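Chitinase (Thermococcus chitonophagus, PDB 5XSW) probably hydrolyses chitin as an endo-acting glycosidase, this chain being the C-terminal part of a longer protein, with an antiparallel beta domain followed by a mainly helical domain. Local coordinates at residues Gly150-Asn155 / Met302-Leu307; Leu306-Ala309 / Lys314-Glu317; Glu317-Ala322 / Trp326-Ile331; Glu354-Ala359 / Lys364-Glu369. One frame throughout, in Å; residues are numbered along the deposited sequence.

Contact 1 of 4, residues Gly150-Asn155 / Met302-Leu307; sequences GFIMYN and MERELL
Tyr-154 OH is gripped from two directions: Arg-304 NH2 donates to it at 2.9 Å, with a bent N-H...O angle of 143°, and Glu-328 OE1 is its second partner. The hydroxyl sits near the guanidinium edge, tilted 25° out of that plane, while the tyrosine ring and the guanidinium are turned steeply against each other. Arg-304 reaches it from helix 288-311 by an extended chain, CG anti to the backbone N (chi1 -168°), needed because the CA atoms of Ile-152 and Arg-304 are 9.9 Å apart. One guanidinium face rests on Ile-152, whose CG1 lies 3.6 Å from Arg-304 NE. The other branch of the isoleucine, CG2, sits over the centre of the Tyr-154 ring, so one side chain packs under both polar partners. Within this mainly helical domain the segment 150-155 is irregular, and an inverse gamma turn centred on Met-153 kinks the chain, with a weak Tyr-154 N to Ile-152 O bond. Arg-304 NE also bonds Glu-328 OE2, and NH2 Ile-111 O. With an alanine here, Tyr-154 OH loses its nitrogen donor and Glu-328 would probably be left without its buried countercharge. Lower down, Arg-304 CD meets the edge of the Phe-151 ring at CE2, 3.8 Å away.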
loop_
_atom_site.group_PDB
_atom_site.type_symbol
_atom_site.label_atom_id
_atom_site.label_comp_id
_atom_site.label_asym_id
_atom_site.label_seq_id
_atom_site.Cartn_x
_atom_site.Cartn_y
_atom_site.Cartn_z
ATOM N N GLY A 150 14.701 -20.934 9.054
ATOM C CA GLY A 150 13.441 -20.239 9.290
ATOM C C GLY A 150 12.996 -19.688 7.958
ATOM O O GLY A 150 12.777 -20.441 7.017
ATOM N N PHE A 151 12.900 -18.369 7.869
ATOM C CA PHE A 151 12.433 -17.679 6.677
ATOM C C PHE A 151 13.405 -17.881 5.463
ATOM O O PHE A 151 12.990 -18.231 4.368
ATOM C CB PHE A 151 12.301 -16.156 7.017
ATOM C CG PHE A 151 12.173 -15.272 5.819
ATOM C CD1 PHE A 151 11.212 -15.557 4.847
ATOM C CD2 PHE A 151 12.931 -14.120 5.703
ATOM C CE1 PHE A 151 11.038 -14.723 3.753
ATOM C CE2 PHE A 151 12.775 -13.300 4.564
ATOM C CZ PHE A 151 11.821 -13.615 3.607
ATOM N N ILE A 152 14.699 -17.639 5.676
ATOM C CA ILE A 152 15.719 -17.741 4.581
ATOM C C ILE A 152 16.444 -19.079 4.700
ATOM O O ILE A 152 16.813 -19.460 5.804
ATOM C CB ILE A 152 16.763 -16.559 4.625
ATOM C CG1 ILE A 152 16.049 -15.199 4.374
ATOM C CG2 ILE A 152 17.933 -16.760 3.597
ATOM C CD1 ILE A 152 15.563 -15.060 2.913
ATOM N N MET A 153 16.675 -19.756 3.569
ATOM C CA MET A 153 17.235 -21.091 3.596
ATOM C C MET A 153 18.781 -20.956 3.549
ATOM O O MET A 153 19.379 -21.173 2.502
ATOM C CB MET A 153 16.735 -21.935 2.408
ATOM C CG MET A 153 17.129 -23.481 2.614
ATOM S SD MET A 153 16.008 -24.308 3.754
ATOM C CE MET A 153 14.698 -24.877 2.684
ATOM N N TYR A 154 19.392 -20.508 4.646
ATOM C CA TYR A 154 20.868 -20.366 4.662
ATOM C C TYR A 154 21.539 -21.736 4.525
ATOM O O TYR A 154 22.577 -21.832 3.939
ATOM C CB TYR A 154 21.342 -19.710 5.959
ATOM C CG TYR A 154 20.829 -18.291 6.166
ATOM C CD1 TYR A 154 21.396 -17.254 5.490
ATOM C CD2 TYR A 154 19.775 -18.027 7.074
ATOM C CE1 TYR A 154 20.899 -15.893 5.689
ATOM C CE2 TYR A 154 19.278 -16.678 7.298
ATOM C CZ TYR A 154 19.849 -15.645 6.605
ATOM O OH TYR A 154 19.423 -14.338 6.784
ATOM N N ASN A 155 20.940 -22.783 5.081
ATOM C CA ASN A 155 21.555 -24.130 5.052
ATOM C C ASN A 155 20.598 -25.208 4.485
ATOM O O ASN A 155 19.989 -25.972 5.220
ATOM C CB ASN A 155 22.002 -24.508 6.483
ATOM C CG ASN A 155 22.953 -23.450 7.121
ATOM O OD1 ASN A 155 22.583 -22.765 8.095
ATOM N ND2 ASN A 155 24.188 -23.356 6.610
ATOM N N MET A 302 10.641 -7.832 0.869
ATOM C CA MET A 302 10.642 -6.393 0.991
ATOM C C MET A 302 11.019 -5.985 2.410
ATOM O O MET A 302 11.774 -5.058 2.592
ATOM C CB MET A 302 9.269 -5.826 0.639
ATOM C CG MET A 302 9.111 -4.342 0.921
ATOM S SD MET A 302 8.627 -3.973 2.616
ATOM C CE MET A 302 6.884 -4.367 2.563
ATOM N N GLU A 303 10.506 -6.688 3.407
ATOM C CA GLU A 303 10.834 -6.340 4.777
ATOM C C GLU A 303 12.333 -6.489 5.017
ATOM O O GLU A 303 12.968 -5.603 5.563
ATOM C CB GLU A 303 10.099 -7.253 5.749
ATOM C CG GLU A 303 8.590 -7.277 5.623
ATOM C CD GLU A 303 7.969 -8.325 6.516
ATOM O OE1 GLU A 303 8.472 -8.507 7.630
ATOM O OE2 GLU A 303 7.001 -8.972 6.103
ATOM N N ARG A 304 12.887 -7.603 4.559
ATOM C CA ARG A 304 14.295 -7.897 4.747
ATOM C C ARG A 304 15.170 -6.893 4.027
ATOM O O ARG A 304 16.127 -6.400 4.590
ATOM C CB ARG A 304 14.608 -9.310 4.266
ATOM C CG ARG A 304 15.978 -9.826 4.664
ATOM C CD ARG A 304 16.008 -11.339 4.651
ATOM N NE ARG A 304 17.322 -11.909 4.914
ATOM C CZ ARG A 304 18.209 -12.208 3.978
ATOM N NH1 ARG A 304 17.949 -11.971 2.706
ATOM N NH2 ARG A 304 19.368 -12.738 4.318
ATOM N N GLU A 305 14.802 -6.575 2.793
ATOM C CA GLU A 305 15.499 -5.570 1.993
ATOM C C GLU A 305 15.440 -4.200 2.643
ATOM O O GLU A 305 16.431 -3.425 2.599
ATOM C CB GLU A 305 14.954 -5.479 0.553
ATOM C CG GLU A 305 15.256 -6.745 -0.377
ATOM C CD GLU A 305 16.604 -6.659 -1.148
ATOM O OE1 GLU A 305 17.302 -5.631 -0.989
ATOM O OE2 GLU A 305 16.916 -7.581 -1.978
ATOM N N LEU A 306 14.295 -3.863 3.236
ATOM C CA LEU A 306 14.151 -2.547 3.868
ATOM C C LEU A 306 15.094 -2.455 5.110
ATOM O O LEU A 306 15.739 -1.409 5.355
ATOM C CB LEU A 306 12.695 -2.313 4.331
ATOM C CG LEU A 306 12.434 -1.029 5.089
ATOM C CD1 LEU A 306 12.658 0.205 4.231
ATOM C CD2 LEU A 306 10.958 -1.085 5.593
ATOM N N LEU A 307 15.099 -3.505 5.916
ATOM C CA LEU A 307 15.966 -3.540 7.094
ATOM C C LEU A 307 17.427 -3.356 6.646
ATOM O O LEU A 307 18.161 -2.504 7.166
ATOM C CB LEU A 307 15.770 -4.830 7.859
ATOM C CG LEU A 307 14.464 -4.810 8.708
ATOM C CD1 LEU A 307 14.026 -6.166 9.199
ATOM C CD2 LEU A 307 14.497 -3.808 9.899
#

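Contact 2 of 4, residues Leu306-Ala309 / Lys314-Glu317; sequences LLYA and KYNE
Tyr-308 and Tyr-315 lie face against face as an offset stack, ring centroids 4.0 Å apart and planes inclined by 27°. Although the rings overlap, the two side chains cross at about a right angle, each entering from its own helix. With CG anti to the backbone N (chi1 -167°), the Tyr-315 ring is carried over the face of Tyr-308. Overlap is densest toward the rims, where Tyr-315 CD1 comes within 3.3 Å of Tyr-308 CZ. Tyr-315 CB extends the cover, directing a CH-pi contact at the Tyr-308 ring with 4.0 Å from CB to the centroid.

At the far end of Tyr-308 the hydroxyl donates to Asn-316 OD1, 2.6 Å from OH, and meets the carbonyl at a C=O...O angle of 143°, slightly tilted from its plane. The amide stands steeply to the tyrosine ring, and its other arm, ND2, is held by Ser-109 O. The Tyr-315 ring is also pressed by Leu-307, whose CB lies 3.5 Å from CE2 while CD1 sits in the ring plane at the edge; Tyr-315 OH goes on to bond Glu-328. The whole forms the corner between two consecutive helices of the mainly helical domain: helix 288-311 and helix 313-321 follow each other with a single residue between them, and Tyr-308 and Tyr-315 stack across the corner.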
loop_
_atom_site.group_PDB
_atom_site.type_symbol
_atom_site.label_atom_id
_atom_site.label_comp_id
_atom_site.label_asym_id
_atom_site.label_seq_id
_atom_site.Cartn_x
_atom_site.Cartn_y
_atom_site.Cartn_z
ATOM N N LEU A 306 14.295 -3.863 3.236
ATOM C CA LEU A 306 14.151 -2.547 3.868
ATOM C C LEU A 306 15.094 -2.455 5.110
ATOM O O LEU A 306 15.739 -1.409 5.355
ATOM C CB LEU A 306 12.695 -2.313 4.331
ATOM C CG LEU A 306 12.434 -1.029 5.089
ATOM C CD1 LEU A 306 12.658 0.205 4.231
ATOM C CD2 LEU A 306 10.958 -1.085 5.593
ATOM N N LEU A 307 15.099 -3.505 5.916
ATOM C CA LEU A 307 15.966 -3.540 7.094
ATOM C C LEU A 307 17.427 -3.356 6.646
ATOM O O LEU A 307 18.161 -2.504 7.166
ATOM C CB LEU A 307 15.770 -4.830 7.859
ATOM C CG LEU A 307 14.464 -4.810 8.708
ATOM C CD1 LEU A 307 14.026 -6.166 9.199
ATOM C CD2 LEU A 307 14.497 -3.808 9.899
ATOM N N TYR A 308 17.848 -4.164 5.697
ATOM C CA TYR A 308 19.217 -4.059 5.186
ATOM C C TYR A 308 19.525 -2.687 4.658
ATOM O O TYR A 308 20.640 -2.183 4.887
ATOM C CB TYR A 308 19.465 -5.072 4.068
ATOM C CG TYR A 308 20.015 -6.439 4.512
ATOM C CD1 TYR A 308 21.400 -6.608 4.767
ATOM C CD2 TYR A 308 19.197 -7.552 4.571
ATOM C CE1 TYR A 308 21.929 -7.867 5.112
ATOM C CE2 TYR A 308 19.705 -8.839 4.890
ATOM C CZ TYR A 308 21.116 -8.961 5.158
ATOM O OH TYR A 308 21.641 -10.194 5.469
ATOM N N ALA A 309 18.597 -2.085 3.905
ATOM C CA ALA A 309 18.853 -0.744 3.324
ATOM C C ALA A 309 19.045 0.301 4.400
ATOM O O ALA A 309 19.712 1.325 4.174
ATOM C CB ALA A 309 17.718 -0.287 2.411
ATOM N N LYS A 314 25.215 -3.669 10.035
ATOM C CA LYS A 314 24.670 -4.088 11.326
ATOM C C LYS A 314 23.682 -5.256 11.236
ATOM O O LYS A 314 23.497 -6.003 12.212
ATOM C CB LYS A 314 23.999 -2.872 11.980
ATOM C CG LYS A 314 23.905 -2.902 13.486
ATOM C CD LYS A 314 23.692 -1.506 14.134
ATOM C CE LYS A 314 23.696 -1.635 15.723
ATOM N NZ LYS A 314 23.501 -0.387 16.588
ATOM N N TYR A 315 23.036 -5.433 10.074
ATOM C CA TYR A 315 22.061 -6.549 9.967
ATOM C C TYR A 315 22.771 -7.899 10.088
ATOM O O TYR A 315 22.380 -8.757 10.859
ATOM C CB TYR A 315 21.296 -6.481 8.626
ATOM C CG TYR A 315 20.073 -7.390 8.551
ATOM C CD1 TYR A 315 20.205 -8.727 8.271
ATOM C CD2 TYR A 315 18.758 -6.882 8.805
ATOM C CE1 TYR A 315 19.066 -9.580 8.180
ATOM C CE2 TYR A 315 17.630 -7.714 8.724
ATOM C CZ TYR A 315 17.784 -9.051 8.406
ATOM O OH TYR A 315 16.674 -9.862 8.333
ATOM N N ASN A 316 23.813 -8.107 9.298
ATOM C CA ASN A 316 24.577 -9.377 9.426
ATOM C C ASN A 316 25.273 -9.526 10.814
ATOM O O ASN A 316 25.401 -10.618 11.349
ATOM C CB ASN A 316 25.617 -9.473 8.293
ATOM C CG ASN A 316 24.948 -9.652 6.929
ATOM O OD1 ASN A 316 23.825 -10.138 6.877
ATOM N ND2 ASN A 316 25.600 -9.240 5.857
ATOM N N GLU A 317 25.634 -8.398 11.402
ATOM C CA GLU A 317 26.218 -8.419 12.743
ATOM C C GLU A 317 25.175 -8.921 13.735
ATOM O O GLU A 317 25.449 -9.786 14.554
ATOM C CB GLU A 317 26.746 -7.024 13.103
ATOM C CG GLU A 317 27.357 -6.952 14.474
ATOM C CD GLU A 317 27.672 -5.510 14.908
ATOM O OE1 GLU A 317 27.340 -4.575 14.145
ATOM O OE2 GLU A 317 28.248 -5.320 16.015
#

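Contact 3 of 4, residues Glu317-Ala322 / Trp326-Ile331; sequences EFLRLA and WAETEI
Phe-318 and Ala-327 meet across the corner between two consecutive helices of the mainly helical domain: helix 313-321 ends at Leu-321, Ala-322 leaves helical geometry, and after a short link helix 327-338 starts beyond the N-cap residue Trp-326. The axes of the short segments 317-321 and 327-331 are inclined at 125°, nearer antiparallel than parallel, and approach to 10.9 Å.

The apolar contacts centre on one ring. Phe-318 CE2 touches Ala-327 CB at 3.8 Å and also Ile-331 CD1 at 3.8 Å, both approaching obliquely. The ring reaches this spot because CG is anti to the backbone N (chi1 179°), while Ile-331 extends toward it from the opposite direction. Ala-322 CB lies over one face of the same ring and, close to the turn, approaches Ala-327 CB at 4.1 Å, a methyl-to-methyl contact. Elsewhere Phe-318 meets Phe-349 and residues of helix 353-357.

The remaining contact pairs a methyl with an acid. Glu-328 runs extended beyond CG, and Leu-319 crosses it obliquely. The carboxylate itself is held by Arg-304, Tyr-154 and Tyr-315, which fix its position, whereas the leucine supplies apolar contact alone. Leu-319 CD2 rests along the length of the glutamate, 3.6 Å from both Glu-328 CB and Glu-328 OE1.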
loop_
_atom_site.group_PDB
_atom_site.type_symbol
_atom_site.label_atom_id
_atom_site.label_comp_id
_atom_site.label_asym_id
_atom_site.label_seq_id
_atom_site.Cartn_x
_atom_site.Cartn_y
_atom_site.Cartn_z
ATOM N N GLU A 317 25.634 -8.398 11.402
ATOM C CA GLU A 317 26.218 -8.419 12.743
ATOM C C GLU A 317 25.175 -8.921 13.735
ATOM O O GLU A 317 25.449 -9.786 14.554
ATOM C CB GLU A 317 26.746 -7.024 13.103
ATOM C CG GLU A 317 27.357 -6.952 14.474
ATOM C CD GLU A 317 27.672 -5.510 14.908
ATOM O OE1 GLU A 317 27.340 -4.575 14.145
ATOM O OE2 GLU A 317 28.248 -5.320 16.015
ATOM N N PHE A 318 23.928 -8.451 13.597
ATOM C CA PHE A 318 22.843 -8.985 14.423
ATOM C C PHE A 318 22.622 -10.485 14.213
ATOM O O PHE A 318 22.384 -11.209 15.179
ATOM C CB PHE A 318 21.524 -8.202 14.133
ATOM C CG PHE A 318 20.354 -8.699 14.912
ATOM C CD1 PHE A 318 20.170 -8.306 16.226
ATOM C CD2 PHE A 318 19.477 -9.585 14.348
ATOM C CE1 PHE A 318 19.130 -8.780 16.946
ATOM C CE2 PHE A 318 18.387 -10.076 15.074
ATOM C CZ PHE A 318 18.218 -9.674 16.358
ATOM N N LEU A 319 22.651 -10.948 12.959
ATOM C CA LEU A 319 22.452 -12.389 12.689
ATOM C C LEU A 319 23.575 -13.228 13.382
ATOM O O LEU A 319 23.358 -14.308 13.921
ATOM C CB LEU A 319 22.477 -12.675 11.185
ATOM C CG LEU A 319 21.394 -12.111 10.200
ATOM C CD1 LEU A 319 21.728 -12.413 8.729
ATOM C CD2 LEU A 319 20.032 -12.676 10.550
ATOM N N ARG A 320 24.785 -12.708 13.334
ATOM C CA ARG A 320 25.965 -13.382 13.957
ATOM C C ARG A 320 25.799 -13.426 15.490
ATOM O O ARG A 320 25.988 -14.451 16.102
ATOM C CB ARG A 320 27.223 -12.631 13.475
ATOM C CG ARG A 320 28.603 -13.027 13.954
ATOM C CD ARG A 320 29.685 -12.405 13.000
ATOM N NE ARG A 320 29.800 -10.938 13.061
ATOM C CZ ARG A 320 29.515 -10.078 12.061
ATOM N NH1 ARG A 320 29.672 -8.771 12.266
ATOM N NH2 ARG A 320 29.075 -10.488 10.861
ATOM N N LEU A 321 25.333 -12.344 16.106
ATOM C CA LEU A 321 25.384 -12.226 17.575
ATOM C C LEU A 321 24.168 -12.607 18.363
ATOM O O LEU A 321 24.302 -12.922 19.551
ATOM C CB LEU A 321 25.721 -10.785 17.984
ATOM C CG LEU A 321 27.033 -10.169 17.464
ATOM C CD1 LEU A 321 27.123 -8.687 17.765
ATOM C CD2 LEU A 321 28.201 -10.877 18.106
ATOM N N ALA A 322 22.970 -12.526 17.761
ATOM C CA ALA A 322 21.747 -12.735 18.545
ATOM C C ALA A 322 21.753 -14.092 19.224
ATOM O O ALA A 322 22.102 -15.094 18.606
ATOM C CB ALA A 322 20.484 -12.589 17.645
ATOM N N TRP A 326 16.251 -18.040 16.083
ATOM C CA TRP A 326 15.087 -17.792 15.210
ATOM C C TRP A 326 14.786 -16.276 15.163
ATOM O O TRP A 326 13.732 -15.862 14.646
ATOM C CB TRP A 326 13.888 -18.591 15.718
ATOM C CG TRP A 326 13.923 -20.053 15.388
ATOM C CD1 TRP A 326 14.559 -21.049 16.093
ATOM C CD2 TRP A 326 13.300 -20.695 14.266
ATOM N NE1 TRP A 326 14.374 -22.263 15.463
ATOM C CE2 TRP A 326 13.601 -22.078 14.350
ATOM C CE3 TRP A 326 12.533 -20.233 13.198
ATOM C CZ2 TRP A 326 13.154 -23.006 13.401
ATOM C CZ3 TRP A 326 12.080 -21.155 12.265
ATOM C CH2 TRP A 326 12.398 -22.520 12.367
ATOM N N ALA A 327 15.710 -15.455 15.698
ATOM C CA ALA A 327 15.483 -14.016 15.783
ATOM C C ALA A 327 15.069 -13.368 14.429
ATOM O O ALA A 327 14.093 -12.645 14.406
ATOM C CB ALA A 327 16.717 -13.297 16.313
ATOM N N GLU A 328 15.810 -13.601 13.343
ATOM C CA GLU A 328 15.498 -12.991 12.078
ATOM C C GLU A 328 14.054 -13.361 11.626
ATOM O O GLU A 328 13.246 -12.502 11.182
ATOM C CB GLU A 328 16.500 -13.409 11.006
ATOM C CG GLU A 328 16.101 -12.845 9.616
ATOM C CD GLU A 328 17.099 -13.152 8.510
ATOM O OE1 GLU A 328 17.607 -14.308 8.474
ATOM O OE2 GLU A 328 17.323 -12.277 7.661
ATOM N N THR A 329 13.760 -14.642 11.717
ATOM C CA THR A 329 12.443 -15.178 11.294
ATOM C C THR A 329 11.323 -14.555 12.144
ATOM O O THR A 329 10.248 -14.235 11.636
ATOM C CB THR A 329 12.418 -16.737 11.374
ATOM O OG1 THR A 329 13.408 -17.246 10.443
ATOM C CG2 THR A 329 11.024 -17.260 10.966
ATOM N N GLU A 330 11.546 -14.412 13.442
ATOM C CA GLU A 330 10.570 -13.760 14.299
ATOM C C GLU A 330 10.296 -12.282 13.882
ATOM O O GLU A 330 9.134 -11.857 13.833
ATOM C CB GLU A 330 11.072 -13.769 15.780
ATOM C CG GLU A 330 11.037 -15.198 16.355
ATOM C CD GLU A 330 11.853 -15.283 17.636
ATOM O OE1 GLU A 330 11.799 -14.327 18.422
ATOM O OE2 GLU A 330 12.540 -16.280 17.840
ATOM N N ILE A 331 11.355 -11.533 13.603
ATOM C CA ILE A 331 11.268 -10.123 13.190
ATOM C C ILE A 331 10.507 -10.027 11.863
ATOM O O ILE A 331 9.568 -9.228 11.690
ATOM C CB ILE A 331 12.640 -9.518 13.029
ATOM C CG1 ILE A 331 13.308 -9.393 14.413
ATOM C CG2 ILE A 331 12.560 -8.114 12.375
ATOM C CD1 ILE A 331 14.774 -8.977 14.370
#

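Contact 4 of 4, residues Glu354-Ala359 / Lys364-Glu369; sequences EKAINA and KEFNME
Glu-365, the last residue of the short helix 362-365, divides its carboxylate between two residues of the segment 354-359. Its OE1 lies 3.3 Å from Lys-355 CE, and a long salt bridge of 3.9 Å joins it to Lys-355 NZ; the lysine is bent at its end (chi4 107°) and no hydrogen bond forms. Glu-365 OE2 lies 3.4 Å from Ala-359 CB, a methyl that CG of the glutamate also packs on. A bend at chi2 of -125° swings the carboxylate across the alanine. With an alanine here in place of Glu-365, Lys-355 would probably lose its nearby countercharge and the methyl of Ala-359 much of its cover.

Phe-366 follows and carries the apolar part. Its outer atoms reach the backbone of the first helix: CE1 is 3.6 Å from Ala-356 CA, CZ is 3.9 Å from Ala-356 CB, and Ala-356 N lies at the ring edge in its plane. Lys-355 slides past the ring in the opposite direction, with its CG 3.9 Å from Phe-366 CE1. The two segments thus form the flanks of a compact turn between two short successive helices, 353-357 and 362-365, in the outer part of the mainly helical domain.

At Asn-367 the backbone takes a positive phi and the helical path ends. Met-368 packs on Ile-331 of helix 327-338, and the chain soon reaches Phe-371 and Gly-372 of the glycan pocket.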
loop_
_atom_site.group_PDB
_atom_site.type_symbol
_atom_site.label_atom_id
_atom_site.label_comp_id
_atom_site.label_asym_id
_atom_site.label_seq_id
_atom_site.Cartn_x
_atom_site.Cartn_y
_atom_site.Cartn_z
ATOM N N GLU A 354 21.279 -4.203 22.665
ATOM C CA GLU A 354 21.847 -5.169 23.593
ATOM C C GLU A 354 20.813 -6.086 24.130
ATOM O O GLU A 354 21.048 -7.297 24.255
ATOM C CB GLU A 354 22.572 -4.464 24.782
ATOM C CG GLU A 354 23.854 -3.784 24.347
ATOM C CD GLU A 354 24.929 -4.788 23.858
ATOM O OE1 GLU A 354 24.907 -5.964 24.289
ATOM O OE2 GLU A 354 25.777 -4.403 23.024
ATOM N N LYS A 355 19.665 -5.519 24.499
ATOM C CA LYS A 355 18.554 -6.343 24.917
ATOM C C LYS A 355 18.163 -7.351 23.822
ATOM O O LYS A 355 17.779 -8.465 24.137
ATOM C CB LYS A 355 17.335 -5.452 25.251
ATOM C CG LYS A 355 16.094 -6.169 25.790
ATOM C CD LYS A 355 14.968 -5.129 26.136
ATOM C CE LYS A 355 13.778 -5.735 26.954
ATOM N NZ LYS A 355 13.750 -5.300 28.426
ATOM N N ALA A 356 18.179 -6.911 22.563
ATOM C CA ALA A 356 17.769 -7.799 21.445
ATOM C C ALA A 356 18.764 -8.942 21.256
ATOM O O ALA A 356 18.375 -10.130 21.201
ATOM C CB ALA A 356 17.676 -7.032 20.174
ATOM N N ILE A 357 20.056 -8.610 21.160
ATOM C CA ILE A 357 20.992 -9.719 20.903
ATOM C C ILE A 357 21.146 -10.659 22.109
ATOM O O ILE A 357 21.549 -11.819 21.934
ATOM C CB ILE A 357 22.378 -9.270 20.470
ATOM C CG1 ILE A 357 23.086 -8.532 21.574
ATOM C CG2 ILE A 357 22.354 -8.469 19.147
ATOM C CD1 ILE A 357 24.526 -8.205 21.175
ATOM N N ASN A 358 20.759 -10.214 23.305
ATOM C CA ASN A 358 20.882 -11.077 24.484
ATOM C C ASN A 358 19.649 -11.850 24.831
ATOM O O ASN A 358 19.649 -12.644 25.774
ATOM C CB ASN A 358 21.310 -10.253 25.716
ATOM C CG ASN A 358 22.793 -9.871 25.660
ATOM O OD1 ASN A 358 23.653 -10.733 25.537
ATOM N ND2 ASN A 358 23.080 -8.583 25.688
ATOM N N ALA A 359 18.579 -11.639 24.082
ATOM C CA ALA A 359 17.350 -12.327 24.408
ATOM C C ALA A 359 17.404 -13.783 23.965
ATOM O O ALA A 359 17.751 -14.069 22.820
ATOM C CB ALA A 359 16.114 -11.585 23.750
ATOM N N LYS A 364 9.397 -12.900 22.957
ATOM C CA LYS A 364 8.849 -12.763 24.312
ATOM C C LYS A 364 9.406 -11.551 25.028
ATOM O O LYS A 364 8.702 -10.879 25.773
ATOM C CB LYS A 364 9.126 -14.029 25.124
ATOM C CG LYS A 364 8.242 -15.192 24.694
ATOM C CD LYS A 364 8.486 -16.363 25.651
ATOM C CE LYS A 364 7.908 -17.659 25.099
ATOM N NZ LYS A 364 8.228 -18.834 25.975
ATOM N N GLU A 365 10.664 -11.257 24.781
ATOM C CA GLU A 365 11.273 -10.092 25.410
ATOM C C GLU A 365 10.717 -8.789 24.862
ATOM O O GLU A 365 10.689 -7.801 25.573
ATOM C CB GLU A 365 12.766 -10.111 25.200
ATOM C CG GLU A 365 13.453 -10.961 26.189
ATOM C CD GLU A 365 14.512 -10.167 26.893
ATOM O OE1 GLU A 365 14.198 -9.023 27.311
ATOM O OE2 GLU A 365 15.658 -10.676 26.989
ATOM N N PHE A 366 10.379 -8.776 23.580
ATOM C CA PHE A 366 9.953 -7.560 22.916
ATOM C C PHE A 366 8.456 -7.477 22.673
ATOM O O PHE A 366 7.987 -6.560 22.024
ATOM C CB PHE A 366 10.720 -7.383 21.614
ATOM C CG PHE A 366 12.092 -6.818 21.799
ATOM C CD1 PHE A 366 13.127 -7.615 22.238
ATOM C CD2 PHE A 366 12.338 -5.489 21.558
ATOM C CE1 PHE A 366 14.388 -7.092 22.416
ATOM C CE2 PHE A 366 13.596 -4.959 21.733
ATOM C CZ PHE A 366 14.622 -5.763 22.168
ATOM N N ASN A 367 7.715 -8.448 23.179
ATOM C CA ASN A 367 6.278 -8.477 22.962
ATOM C C ASN A 367 5.903 -8.393 21.483
ATOM O O ASN A 367 5.091 -7.580 21.090
ATOM C CB ASN A 367 5.600 -7.388 23.782
ATOM C CG ASN A 367 5.853 -7.552 25.262
ATOM O OD1 ASN A 367 5.390 -8.507 25.877
ATOM N ND2 ASN A 367 6.613 -6.637 25.837
ATOM N N MET A 368 6.546 -9.230 20.681
ATOM C CA MET A 368 6.338 -9.286 19.238
ATOM C C MET A 368 5.537 -10.517 18.847
ATOM O O MET A 368 5.854 -11.206 17.896
ATOM C CB MET A 368 7.652 -9.276 18.467
ATOM C CG MET A 368 8.720 -8.382 19.015
ATOM S SD MET A 368 10.273 -8.883 18.286
ATOM C CE MET A 368 9.826 -9.057 16.579
ATOM N N GLU A 369 4.518 -10.818 19.624
ATOM C CA GLU A 369 3.662 -11.935 19.309
ATOM C C GLU A 369 2.932 -11.757 17.981
ATOM O O GLU A 369 2.675 -12.719 17.274
ATOM C CB GLU A 369 2.672 -12.201 20.430
ATOM C CG GLU A 369 2.020 -13.555 20.295
ATOM C CD GLU A 369 1.615 -14.155 21.615
ATOM O OE1 GLU A 369 1.652 -13.435 22.624
ATOM O OE2 GLU A 369 1.255 -15.341 21.629
#

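Contacts 1, 2 and 3 converge on the carboxylate of Glu-328. OE1 lies 2.5 Å from Tyr-154 OH, a probable hydrogen bond, while OE2 takes a salt bridge from Arg-304 NE at 2.8 Å and lies 2.6 Å from Tyr-315 OH. The centres of these three contacts are about 10 Å from one another. Contact 4 joins the group through contact 3 by apolar packing: Phe-318 CE1 meets Ala-356 CB at 3.9 Å, and Met-368 CE meets Ile-331 CA at 3.8 Å. Contacts 1 and 4 do not touch. Helix 327-338, used by contact 3, carries Asn-337 of the glycan pocket. In contact 4, the Phe-366 side chain is about 13 Å from a bound NAG.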